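Local coordinates for protein mRNA export factor (Human herpesvirus 1, PDB 4YXP) that regulates viral gene expression as a homodimer, inhibiting cellular splicing, exporting viral intronless mRNAs from the nucleus and helping to shut off host protein synthesis, at residues C171-D174 / E175-R179; G82-L85 / Y86-F89; R17-S20 / E21-A24. All coordinates share one frame; numbering follows the deposited sequence.

Contact 1: residues C171-D174 / E175-R179; sequences CGLD and ELCSR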
loop_
_atom_site.group_PDB
_atom_site.type_symbol
_atom_site.label_atom_id
_atom_site.label_comp_id
_atom_site.label_asym_id
_atom_site.label_seq_id
_atom_site.Cartn_x
_atom_site.Cartn_y
_atom_site.Cartn_z
ATOM N N CYS B 171 -14.833 -14.237 -8.337
ATOM C CA CYS B 171 -13.439 -14.366 -8.724
ATOM C C CYS B 171 -12.551 -13.801 -7.627
ATOM O O CYS B 171 -12.988 -12.966 -6.836
ATOM C CB CYS B 171 -13.180 -13.635 -10.043
ATOM S SG CYS B 171 -14.290 -14.117 -11.384
ATOM N N GLY B 172 -11.307 -14.265 -7.579
ATOM C CA GLY B 172 -10.335 -13.717 -6.653
ATOM C C GLY B 172 -9.944 -12.303 -7.041
ATOM O O GLY B 172 -10.179 -11.874 -8.172
ATOM N N LEU B 173 -9.348 -11.580 -6.099
ATOM C CA LEU B 173 -8.953 -10.196 -6.330
ATOM C C LEU B 173 -8.056 -10.060 -7.557
ATOM O O LEU B 173 -8.275 -9.191 -8.403
ATOM C CB LEU B 173 -8.238 -9.643 -5.099
ATOM C CG LEU B 173 -7.681 -8.221 -5.213
ATOM C CD1 LEU B 173 -8.788 -7.225 -5.525
ATOM C CD2 LEU B 173 -6.959 -7.837 -3.933
ATOM N N ASP B 174 -7.048 -10.919 -7.649
ATOM C CA ASP B 174 -6.092 -10.853 -8.751
ATOM C C ASP B 174 -6.777 -11.116 -10.091
ATOM O O ASP B 174 -6.485 -10.453 -11.089
ATOM C CB ASP B 174 -4.953 -11.850 -8.529
ATOM C CG ASP B 174 -4.094 -11.494 -7.331
ATOM O OD1 ASP B 174 -4.000 -10.293 -7.001
ATOM O OD2 ASP B 174 -3.511 -12.414 -6.719
ATOM N N GLU B 175 -7.694 -12.078 -10.105
ATOM C CA GLU B 175 -8.435 -12.421 -11.315
ATOM C C GLU B 175 -9.360 -11.280 -11.737
ATOM O O GLU B 175 -9.471 -10.965 -12.924
ATOM C CB GLU B 175 -9.248 -13.697 -11.101
ATOM C CG GLU B 175 -8.422 -14.899 -10.652
ATOM C CD GLU B 175 -9.263 -15.963 -9.974
ATOM O OE1 GLU B 175 -10.411 -16.186 -10.416
ATOM O OE2 GLU B 175 -8.778 -16.570 -8.994
ATOM N N LEU B 176 -10.028 -10.664 -10.765
ATOM C CA LEU B 176 -10.919 -9.538 -11.044
ATOM C C LEU B 176 -10.169 -8.409 -11.744
ATOM O O LEU B 176 -10.644 -7.859 -12.739
ATOM C CB LEU B 176 -11.551 -9.006 -9.752
ATOM C CG LEU B 176 -12.633 -9.853 -9.075
ATOM C CD1 LEU B 176 -12.990 -9.253 -7.726
ATOM C CD2 LEU B 176 -13.877 -9.965 -9.948
ATOM N N CYS B 177 -8.994 -8.075 -11.217
ATOM C CA CYS B 177 -8.208 -6.952 -11.719
ATOM C C CYS B 177 -7.444 -7.304 -12.993
ATOM O O CYS B 177 -6.919 -6.420 -13.675
ATOM C CB CYS B 177 -7.231 -6.473 -10.643
ATOM S SG CYS B 177 -8.043 -5.807 -9.180
ATOM N N SER B 178 -7.380 -8.593 -13.307
ATOM C CA SER B 178 -6.752 -9.053 -14.537
ATOM C C SER B 178 -7.777 -9.141 -15.669
ATOM O O SER B 178 -7.513 -8.718 -16.796
ATOM C CB SER B 178 -6.088 -10.415 -14.319
ATOM O OG SER B 178 -5.588 -10.929 -15.537
ATOM N N ARG B 179 -8.950 -9.684 -15.360
ATOM C CA ARG B 179 -9.999 -9.874 -16.360
ATOM C C ARG B 179 -10.679 -8.554 -16.710
ATOM O O ARG B 179 -10.984 -8.295 -17.876
ATOM C CB ARG B 179 -11.028 -10.886 -15.853
ATOM C CG ARG B 179 -10.488 -12.310 -15.757
ATOM C CD ARG B 179 -11.334 -13.173 -14.836
ATOM N NE ARG B 179 -12.746 -13.179 -15.216
ATOM C CZ ARG B 179 -13.317 -14.080 -16.012
ATOM N NH1 ARG B 179 -12.609 -15.079 -16.532
ATOM N NH2 ARG B 179 -14.611 -13.982 -16.289
#
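Leu176 N donates to Gly172 O at 2.9 Å, and the bond is nearly straight at 163°. This backbone bond starts the first turn of helix 173-179. One residue on, Cys177 N donates to Leu173 O at 3.1 Å. The third bond, from Ser178 N to Asp174 O, is weak and strongly bent.

Apolar contacts form two small groups. Cys171 CB meets the CD2 branch of Leu176 at 3.7 Å. Leu176 CG is anti to its carbonyl carbon (chi1 -72°), which lays the side chain back beside the start of the helix. The end of Leu176 also covers Cys171 O, a buried oxygen with no hydrogen-bond partner in the model. In the other group, the CD1 branch of Leu173 touches Cys177 SG at 4.0 Å. Both leucines are buried. Leu173 packs on Phe193, and Leu176 on Val194 and Leu165, so this face of the helix turns to helices 188-204 and 146-167.

The charged groups lie around the helix start and along its outer side. The Glu175 chain runs back past the N-cap, where OE1 is 3.5 Å from Gly172 N. Arg179 reaches back too, with NE 4.2 Å from Cys171 SG, which meets the guanidinium obliquely. The main partner of Arg179 is Asp184, in a salt bridge through NE. Asp174 OD1 pairs with Arg158 of helix 146-167. That carboxylate and the one of Glu175 lie near the N-terminal end of the helix, whose dipole would probably favour their negative charge.

Gly172 is the N-cap residue. The whole is a helix N-terminus within the CHC2-type zinc finger, outside the zinc site itself, which is made by Cys163, His242, Cys246 and Cys251.

Contact 2: residues G82-L85 / Y86-F89; sequences GPSL and YRTF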
loop_
_atom_site.group_PDB
_atom_site.type_symbol
_atom_site.label_atom_id
_atom_site.label_comp_id
_atom_site.label_asym_id
_atom_site.label_seq_id
_atom_site.Cartn_x
_atom_site.Cartn_y
_atom_site.Cartn_z
ATOM N N GLY B 82 -17.661 21.649 -10.695
ATOM C CA GLY B 82 -16.771 20.697 -11.340
ATOM C C GLY B 82 -16.145 21.187 -12.639
ATOM O O GLY B 82 -14.927 21.112 -12.809
ATOM N N PRO B 83 -16.972 21.679 -13.574
ATOM C CA PRO B 83 -16.443 22.146 -14.861
ATOM C C PRO B 83 -15.325 23.182 -14.730
ATOM O O PRO B 83 -14.407 23.188 -15.550
ATOM C CB PRO B 83 -17.676 22.746 -15.539
ATOM C CG PRO B 83 -18.805 21.940 -14.992
ATOM C CD PRO B 83 -18.444 21.688 -13.555
ATOM N N SER B 84 -15.396 24.032 -13.711
ATOM C CA SER B 84 -14.379 25.056 -13.490
ATOM C C SER B 84 -13.015 24.433 -13.195
ATOM O O SER B 84 -12.003 24.811 -13.786
ATOM C CB SER B 84 -14.790 25.975 -12.338
ATOM O OG SER B 84 -13.762 26.898 -12.028
ATOM N N LEU B 85 -12.990 23.481 -12.271
ATOM C CA LEU B 85 -11.743 22.822 -11.906
ATOM C C LEU B 85 -11.206 22.048 -13.105
ATOM O O LEU B 85 -10.000 22.041 -13.369
ATOM C CB LEU B 85 -11.958 21.891 -10.709
ATOM C CG LEU B 85 -10.718 21.160 -10.181
ATOM C CD1 LEU B 85 -9.699 22.144 -9.637
ATOM C CD2 LEU B 85 -11.109 20.143 -9.107
ATOM N N TYR B 86 -12.119 21.402 -13.824
ATOM C CA TYR B 86 -11.787 20.640 -15.023
ATOM C C TYR B 86 -11.056 21.536 -16.010
ATOM O O TYR B 86 -10.026 21.161 -16.569
ATOM C CB TYR B 86 -13.067 20.071 -15.645
ATOM C CG TYR B 86 -12.885 19.228 -16.889
ATOM C CD1 TYR B 86 -12.563 19.807 -18.108
ATOM C CD2 TYR B 86 -13.077 17.855 -16.851
ATOM C CE1 TYR B 86 -12.410 19.039 -19.250
ATOM C CE2 TYR B 86 -12.927 17.077 -17.988
ATOM C CZ TYR B 86 -12.594 17.674 -19.183
ATOM O OH TYR B 86 -12.449 16.908 -20.318
ATOM N N ARG B 87 -11.605 22.732 -16.207
ATOM C CA ARG B 87 -11.049 23.708 -17.132
ATOM C C ARG B 87 -9.644 24.137 -16.697
ATOM O O ARG B 87 -8.749 24.312 -17.522
ATOM C CB ARG B 87 -11.991 24.917 -17.221
ATOM C CG ARG B 87 -11.894 25.708 -18.506
ATOM C CD ARG B 87 -13.199 26.442 -18.813
ATOM N NE ARG B 87 -13.542 27.440 -17.799
ATOM C CZ ARG B 87 -14.586 27.377 -16.972
ATOM N NH1 ARG B 87 -15.435 26.353 -17.004
ATOM N NH2 ARG B 87 -14.790 28.359 -16.102
ATOM N N THR B 88 -9.455 24.291 -15.391
ATOM C CA THR B 88 -8.158 24.661 -14.832
ATOM C C THR B 88 -7.115 23.555 -15.063
ATOM O O THR B 88 -5.977 23.836 -15.452
ATOM C CB THR B 88 -8.284 24.969 -13.319
ATOM O OG1 THR B 88 -9.095 26.140 -13.142
ATOM C CG2 THR B 88 -6.918 25.204 -12.676
ATOM N N PHE B 89 -7.501 22.305 -14.822
ATOM C CA PHE B 89 -6.628 21.169 -15.108
ATOM C C PHE B 89 -6.200 21.156 -16.572
ATOM O O PHE B 89 -5.011 21.098 -16.881
ATOM C CB PHE B 89 -7.324 19.840 -14.792
ATOM C CG PHE B 89 -7.472 19.543 -13.322
ATOM C CD1 PHE B 89 -6.667 20.154 -12.374
ATOM C CD2 PHE B 89 -8.419 18.629 -12.895
ATOM C CE1 PHE B 89 -6.812 19.863 -11.032
ATOM C CE2 PHE B 89 -8.569 18.335 -11.556
ATOM C CZ PHE B 89 -7.766 18.952 -10.622
HETATM O O HOH W 1 -11.001 26.508 -11.257
#
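Gly82 O receives the N-H of Tyr86 at 3.0 Å in an almost straight bond (168°). It is the first of four successive i to i+4 backbone bonds in this part of helix 75-91. The helix is kinked here, because the N of Pro83 and that of Ser84 have no bond to the turn before.

Pro83 O takes the N-H of Arg87 at 2.9 Å. The same oxygen lies 3.4 Å from Tyr86 CB.

Ser84 O accepts from Thr88 N. A water ties the two side chains together as well: it is 2.9 Å from Ser84 OG and 2.7 Å from Thr88 OG1. The Arg87 chain bends at chi3 (63°), which brings its guanidinium back with one face over Ser84 CA.

Leu85 O accepts from Phe89 N. Leu85 CG sits over the face of the Phe89 ring, 4.1 Å from the ring centroid, in a CH-pi contact. With CG anti to the backbone N (chi1 -178°), the isobutyl end lies across that ring. Leu85 O lies over one face of the ring near its rim.

Pro83, Leu85 and Tyr86 turn to helix 112-132, and Leu85 and Thr88 meet Leu59 of helix 56-59. Tyr86 OH bonds to Pro135 O. Phe89 packs on helix 141-144 and meets Tyr268 of the second subunit edge-to-face; Leu85 packs on the same tyrosine.

Contact 3: residues R17-S20 / E21-A24; sequences RSIS and ERAA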
loop_
_atom_site.group_PDB
_atom_site.type_symbol
_atom_site.label_atom_id
_atom_site.label_comp_id
_atom_site.label_asym_id
_atom_site.label_seq_id
_atom_site.Cartn_x
_atom_site.Cartn_y
_atom_site.Cartn_z
ATOM N N ARG B 17 27.296 -5.121 -0.368
ATOM C CA ARG B 17 28.089 -4.952 0.848
ATOM C C ARG B 17 28.645 -3.535 0.984
ATOM O O ARG B 17 28.889 -3.068 2.097
ATOM C CB ARG B 17 29.237 -5.962 0.889
ATOM C CG ARG B 17 28.823 -7.359 1.340
ATOM C CD ARG B 17 30.026 -8.177 1.793
ATOM N NE ARG B 17 29.737 -9.609 1.834
ATOM C CZ ARG B 17 30.626 -10.548 2.148
ATOM N NH1 ARG B 17 31.873 -10.214 2.455
ATOM N NH2 ARG B 17 30.268 -11.824 2.154
ATOM N N SER B 18 28.841 -2.849 -0.139
ATOM C CA SER B 18 29.417 -1.506 -0.119
ATOM C C SER B 18 28.443 -0.456 0.428
ATOM O O SER B 18 28.837 0.681 0.687
ATOM C CB SER B 18 29.869 -1.099 -1.523
ATOM O OG SER B 18 28.763 -0.726 -2.330
ATOM N N ILE B 19 27.180 -0.834 0.599
ATOM C CA ILE B 19 26.174 0.076 1.144
ATOM C C ILE B 19 26.626 0.612 2.499
ATOM O O ILE B 19 26.358 1.765 2.842
ATOM C CB ILE B 19 24.799 -0.622 1.254
ATOM C CG1 ILE B 19 24.174 -0.764 -0.138
ATOM C CG2 ILE B 19 23.861 0.148 2.199
ATOM C CD1 ILE B 19 22.838 -1.492 -0.159
ATOM N N SER B 20 27.309 -0.233 3.263
ATOM C CA SER B 20 27.781 0.133 4.595
ATOM C C SER B 20 28.821 1.249 4.539
ATOM O O SER B 20 28.878 2.100 5.426
ATOM C CB SER B 20 28.375 -1.090 5.296
ATOM O OG SER B 20 29.540 -1.542 4.626
ATOM N N GLU B 21 29.638 1.237 3.493
ATOM C CA GLU B 21 30.733 2.193 3.357
ATOM C C GLU B 21 30.235 3.633 3.247
ATOM O O GLU B 21 30.961 4.574 3.574
ATOM C CB GLU B 21 31.582 1.842 2.133
ATOM C CG GLU B 21 32.206 0.455 2.190
ATOM C CD GLU B 21 32.821 0.032 0.868
ATOM O OE1 GLU B 21 32.924 0.881 -0.045
ATOM O OE2 GLU B 21 33.195 -1.153 0.740
ATOM N N ARG B 22 28.997 3.805 2.790
ATOM C CA ARG B 22 28.445 5.137 2.557
ATOM C C ARG B 22 27.311 5.481 3.522
ATOM O O ARG B 22 26.860 6.625 3.573
ATOM C CB ARG B 22 27.936 5.254 1.118
ATOM C CG ARG B 22 29.002 5.026 0.055
ATOM C CD ARG B 22 28.413 5.131 -1.345
ATOM N NE ARG B 22 27.266 4.243 -1.520
ATOM C CZ ARG B 22 27.347 2.967 -1.890
ATOM N NH1 ARG B 22 28.527 2.407 -2.133
ATOM N NH2 ARG B 22 26.241 2.246 -2.016
ATOM N N ALA B 23 26.847 4.494 4.283
ATOM C CA ALA B 23 25.716 4.700 5.179
ATOM C C ALA B 23 26.158 5.375 6.475
ATOM O O ALA B 23 27.058 4.898 7.165
ATOM C CB ALA B 23 25.029 3.379 5.476
ATOM N N ALA B 24 25.515 6.493 6.796
ATOM C CA ALA B 24 25.815 7.231 8.015
ATOM C C ALA B 24 24.671 8.183 8.346
ATOM O O ALA B 24 23.973 8.665 7.452
ATOM C CB ALA B 24 27.120 7.998 7.868
#
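Arg22 NH1 donates to Ser18 OG at 3.1 Å, with the hydroxyl oxygen at the edge of the guanidinium and in its plane. The bond is nearly straight, at 162°. A bend at chi3 (-54°) folds the Arg22 chain back over the preceding turn. One face of the guanidinium lies over Ser18 O, and NH2 comes to 3.8 Å from Ile19 CA. The carboxylate of Glu21 also lies against Ser18, with OE1 3.9 Å from its CB.

The backbone beneath these groups is loosely bonded. Glu21 N donates to Ser18 O at 3.0 Å, but from well above the carbonyl plane and at a bent angle. Ile19 O takes weak bonds from Arg22 N and Ala23 N. A further weak bond runs from Ala23 N to Ser20 O. This is a short, irregular helical turn, residues 19-22, set between helices 10-17 and 25-38 in the N-terminal arm of the folded domain. Ala24 is the N-cap of helix 25-38.

Two serines tie the turn back to the residues before it. Ser20 OG donates to Arg17 O at 3.0 Å, nearly along the C=O axis. Ser18 OG is also hydrogen-bonded to Val15 O.

Farther out, the second subunit fixes the arginine. Arg22 NE forms a salt bridge with Glu237 of that subunit. Ile19 packs on Ile188 and Ala23 on Ala233, both of the second subunit. Leu274 of the same chain touches Ile19, Ser20 and Ala23, which sets the turn beside the C-terminal tail, part of the region important for homodimerization.

This chain is the folded C-terminal domain of a multifunctional regulator. All three contacts are local, and each belongs to a different helix. Contacts 1 and 2 are partly buried. Contact 3 is a surface contact, its centre about 34 Å from the chain centre. Contact 1 opens a helix and packs only against its own chain. Contact 2 is i to i+4 bonding through a proline kink. Contact 3 has weaker backbone bonds and relies more on polar side chains. Contacts 2 and 3 both touch the second subunit: contact 2 through Leu85 and the ring of Phe89, contact 3 through apolar packing and the pairing of Arg22 with Glu237 of that subunit.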